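Local coordinates for tube-forming protein in Mycobacterial Envelpe, TiME (Mycolicibacterium smegmatis, PDB 7CU9) that probably forms a tube-like secretion channel across the mycobacterial outer envelope, at residues 57-60 against 61-65; 76-79 against 80-83. One frame throughout, in Å; residues are numbered along the deposited sequence.

Contact 1 of 2, residues 57-60 against 61-65; sequences VFND and PDLAS
Two acidic side chains, Asp60 and Asp62, share one water molecule, which donates a hydrogen to OD2 of each. Asp60 OD2 and Asp62 OD2 stay 4.2 Å apart, with the carboxylate planes turned 52° against each other. The same Asp60 OD2 also accepts the backbone N-H of Asp62 at 3.0 Å, the donor lying above the carboxylate plane. With CG anti to the backbone N (chi1 -169°), the Asp60 carboxylate lies on the carbonyl side and against the CD edge of Pro61, Asp60 CG being 3.3 Å from Pro61 CD. The main chain makes a type I beta turn from Asp60 to Leu63, closed by Leu63 N to Asp60 O at 3.1 Å, a nearly straight bond. Leu63 then folds back on the end of helix 55-58: its CD2 lies 3.5 Å from Phe58 O and 4.4 Å from Phe58 CB. Phe58 is buried, its ring meeting Phe66 edge-to-face. Beyond the turn, Ala64 and Ser65 lie opposite the single residue Val88, a classic bulge near the strand's start. Arg101 and Arg97 form long, weak ion pairs with Asp60 and Asp62 respectively. The N-H and water on Asp60 OD2 probably favour a charged Asp60, the bridging water easing any repulsion from Asp62.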
loop_
_atom_site.group_PDB
_atom_site.type_symbol
_atom_site.label_atom_id
_atom_site.label_comp_id
_atom_site.label_asym_id
_atom_site.label_seq_id
_atom_site.Cartn_x
_atom_site.Cartn_y
_atom_site.Cartn_z
ATOM N N VAL B 57 -23.614 -1.944 -17.208
ATOM C CA VAL B 57 -23.602 -3.050 -16.213
ATOM C C VAL B 57 -24.813 -2.914 -15.282
ATOM O O VAL B 57 -25.569 -3.883 -15.177
ATOM C CB VAL B 57 -22.272 -3.082 -15.440
ATOM C CG1 VAL B 57 -22.327 -4.043 -14.266
ATOM C CG2 VAL B 57 -21.119 -3.431 -16.374
ATOM N N PHE B 58 -24.989 -1.762 -14.631
ATOM C CA PHE B 58 -25.927 -1.618 -13.482
ATOM C C PHE B 58 -27.329 -1.202 -13.924
ATOM O O PHE B 58 -28.290 -1.722 -13.343
ATOM C CB PHE B 58 -25.387 -0.627 -12.456
ATOM C CG PHE B 58 -24.324 -1.223 -11.578
ATOM C CD1 PHE B 58 -24.665 -1.958 -10.455
ATOM C CD2 PHE B 58 -22.983 -1.084 -11.897
ATOM C CE1 PHE B 58 -23.685 -2.510 -9.646
ATOM C CE2 PHE B 58 -22.005 -1.646 -11.093
ATOM C CZ PHE B 58 -22.357 -2.346 -9.963
ATOM N N ASN B 59 -27.460 -0.283 -14.878
ATOM C CA ASN B 59 -28.801 0.231 -15.261
ATOM C C ASN B 59 -29.628 -0.927 -15.812
ATOM O O ASN B 59 -29.144 -1.684 -16.675
ATOM C CB ASN B 59 -28.721 1.425 -16.208
ATOM C CG ASN B 59 -28.367 2.704 -15.481
ATOM O OD1 ASN B 59 -28.748 2.897 -14.325
ATOM N ND2 ASN B 59 -27.672 3.602 -16.157
ATOM N N ASP B 60 -30.851 -1.066 -15.310
ATOM C CA ASP B 60 -31.669 -2.277 -15.526
ATOM C C ASP B 60 -33.055 -2.019 -14.960
ATOM O O ASP B 60 -33.174 -1.311 -13.968
ATOM C CB ASP B 60 -31.040 -3.477 -14.818
ATOM C CG ASP B 60 -31.662 -4.798 -15.216
ATOM O OD1 ASP B 60 -31.442 -5.218 -16.370
ATOM O OD2 ASP B 60 -32.369 -5.387 -14.379
ATOM N N PRO B 61 -34.126 -2.597 -15.541
ATOM C CA PRO B 61 -35.454 -2.472 -14.947
ATOM C C PRO B 61 -35.487 -2.915 -13.480
ATOM O O PRO B 61 -36.291 -2.379 -12.750
ATOM C CB PRO B 61 -36.316 -3.368 -15.843
ATOM C CG PRO B 61 -35.628 -3.279 -17.181
ATOM C CD PRO B 61 -34.156 -3.298 -16.835
ATOM N N ASP B 62 -34.616 -3.848 -13.074
ATOM C CA ASP B 62 -34.649 -4.448 -11.716
ATOM C C ASP B 62 -33.573 -3.854 -10.805
ATOM O O ASP B 62 -33.412 -4.378 -9.695
ATOM C CB ASP B 62 -34.577 -5.971 -11.807
ATOM C CG ASP B 62 -35.891 -6.549 -12.304
ATOM O OD1 ASP B 62 -36.953 -6.111 -11.802
ATOM O OD2 ASP B 62 -35.854 -7.414 -13.205
ATOM N N LEU B 63 -32.895 -2.780 -11.207
ATOM C CA LEU B 63 -31.987 -2.063 -10.274
ATOM C C LEU B 63 -32.842 -1.299 -9.257
ATOM O O LEU B 63 -33.570 -0.365 -9.655
ATOM C CB LEU B 63 -31.050 -1.125 -11.032
ATOM C CG LEU B 63 -30.027 -0.405 -10.152
ATOM C CD1 LEU B 63 -29.037 -1.389 -9.541
ATOM C CD2 LEU B 63 -29.305 0.676 -10.941
ATOM N N ALA B 64 -32.778 -1.696 -7.987
ATOM C CA ALA B 64 -33.574 -1.087 -6.894
ATOM C C ALA B 64 -32.836 0.118 -6.311
ATOM O O ALA B 64 -33.469 1.156 -6.081
ATOM C CB ALA B 64 -33.878 -2.119 -5.844
ATOM N N SER B 65 -31.531 -0.001 -6.085
ATOM C CA SER B 65 -30.731 1.087 -5.480
ATOM C C SER B 65 -29.280 0.962 -5.923
ATOM O O SER B 65 -28.858 -0.127 -6.352
ATOM C CB SER B 65 -30.852 1.092 -3.986
ATOM O OG SER B 65 -30.334 -0.106 -3.440
HETATM O O HOH W 1 -34.034 -7.287 -15.181
#

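Contact 2 of 2, residues 76-79 against 80-83; sequences GDAT and HLVK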
loop_
_atom_site.group_PDB
_atom_site.type_symbol
_atom_site.label_atom_id
_atom_site.label_comp_id
_atom_site.label_asym_id
_atom_site.label_seq_id
_atom_site.Cartn_x
_atom_site.Cartn_y
_atom_site.Cartn_z
ATOM N N GLY B 76 -6.052 16.896 -5.812
ATOM C CA GLY B 76 -5.302 16.835 -7.085
ATOM C C GLY B 76 -4.227 15.761 -7.062
ATOM O O GLY B 76 -3.268 15.858 -7.856
ATOM N N ASP B 77 -4.390 14.753 -6.204
ATOM C CA ASP B 77 -3.350 13.731 -5.930
ATOM C C ASP B 77 -4.010 12.353 -5.862
ATOM O O ASP B 77 -4.653 12.057 -4.845
ATOM C CB ASP B 77 -2.608 14.055 -4.635
ATOM C CG ASP B 77 -1.436 13.135 -4.355
ATOM O OD1 ASP B 77 -1.322 12.094 -5.036
ATOM O OD2 ASP B 77 -0.645 13.473 -3.457
ATOM N N ALA B 78 -3.840 11.548 -6.911
ATOM C CA ALA B 78 -4.422 10.191 -7.026
ATOM C C ALA B 78 -3.354 9.125 -6.752
ATOM O O ALA B 78 -3.512 7.996 -7.249
ATOM C CB ALA B 78 -5.043 10.022 -8.389
ATOM N N THR B 79 -2.318 9.440 -5.965
ATOM C CA THR B 79 -1.238 8.471 -5.633
ATOM C C THR B 79 -1.889 7.147 -5.206
ATOM O O THR B 79 -1.495 6.080 -5.731
ATOM C CB THR B 79 -0.299 9.031 -4.559
ATOM O OG1 THR B 79 0.381 10.166 -5.101
ATOM C CG2 THR B 79 0.714 8.008 -4.096
ATOM N N HIS B 80 -2.839 7.222 -4.276
ATOM C CA HIS B 80 -3.828 6.148 -3.999
ATOM C C HIS B 80 -5.174 6.638 -4.533
ATOM O O HIS B 80 -5.546 7.789 -4.218
ATOM C CB HIS B 80 -3.867 5.776 -2.504
ATOM C CG HIS B 80 -2.627 5.107 -2.005
ATOM N ND1 HIS B 80 -2.488 3.739 -1.974
ATOM C CD2 HIS B 80 -1.479 5.612 -1.494
ATOM C CE1 HIS B 80 -1.306 3.427 -1.473
ATOM N NE2 HIS B 80 -0.670 4.564 -1.171
ATOM N N LEU B 81 -5.839 5.832 -5.364
ATOM C CA LEU B 81 -7.235 6.075 -5.796
ATOM C C LEU B 81 -8.025 4.794 -5.541
ATOM O O LEU B 81 -7.537 3.701 -5.893
ATOM C CB LEU B 81 -7.309 6.494 -7.266
ATOM C CG LEU B 81 -8.720 6.798 -7.775
ATOM C CD1 LEU B 81 -8.710 7.883 -8.839
ATOM C CD2 LEU B 81 -9.400 5.543 -8.306
ATOM N N VAL B 82 -9.193 4.939 -4.927
ATOM C CA VAL B 82 -10.061 3.798 -4.538
ATOM C C VAL B 82 -11.478 4.118 -5.000
ATOM O O VAL B 82 -11.978 5.214 -4.702
ATOM C CB VAL B 82 -9.999 3.532 -3.026
ATOM C CG1 VAL B 82 -10.942 2.416 -2.612
ATOM C CG2 VAL B 82 -8.575 3.230 -2.589
ATOM N N LYS B 83 -12.110 3.181 -5.693
ATOM C CA LYS B 83 -13.495 3.369 -6.170
ATOM C C LYS B 83 -14.333 2.182 -5.701
ATOM O O LYS B 83 -13.817 1.054 -5.617
ATOM C CB LYS B 83 -13.513 3.560 -7.686
ATOM C CG LYS B 83 -14.827 4.067 -8.261
ATOM C CD LYS B 83 -14.678 4.450 -9.702
ATOM C CE LYS B 83 -15.953 4.946 -10.336
ATOM N NZ LYS B 83 -15.694 5.503 -11.683
#
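Ala78 and Leu81 meet across the corner of the chain through methyl groups, Ala78 CB lying 4.3 Å from Leu81 CD1. One residue on, Thr79 CG2 comes within 4.2 Å of His80 CD2, the two side chains running at a slant to each other. The chi1 of Thr79 (-65°) puts OG1 beside the backbone N, turned back to Asp77, and CG2 anti to that N, towards His80. No hydrogen bond joins 76-79 to 80-83 directly, and the corner is probably held by bonds within 76-79 and by neighbouring residues. Asp77 OD1 takes two donors from one residue. Thr79 N reaches Asp77 OD1 at 3.0 Å, nearly in line with the C-O bond, and Thr79 OG1 donates to the syn lone pair of Asp77 OD1 at 2.6 Å. This one oxygen is thereby gripped by both the main chain and the hydroxyl of Thr79. Further out, Arg149 bonds to the carbonyl oxygens of Ala78 and Thr79, tying down two successive peptide groups at the bend, and Thr73 OG1 receives His80 N. Beyond the bend, Leu81 pairs with Cys168 and Val82 with Ala71 through backbone bonds, and Lys83 makes a salt bridge with Asp51. The side chain of His80 also lies about 4 Å from a glycerol that probably came with the crystallisation solution. The Asp77 to Thr79 arrangement is an Asx turn, placed where strand 77-89 bends near the start of its run in a beta hairpin with strand 63-72.

How the contacts relate
Contact 1 closes before contact 2 opens along the chain, and strand 63-72 leads from one to the other. That strand begins within 61-65 and pairs antiparallel with strand 77-89, which carries both segments of contact 2; the two are neighbours in the large antiparallel sheet. The contact centres are 27 Å apart and lie on opposite sides of the chain's centre, while their nearest atoms approach to about 9 Å without touching. One hairpin is thus shaped at both ends: contact 1 brings the chain from helix 55-58 into its first strand, and contact 2 bends its second strand just after the hairpin turn, all within the PknH-like domain.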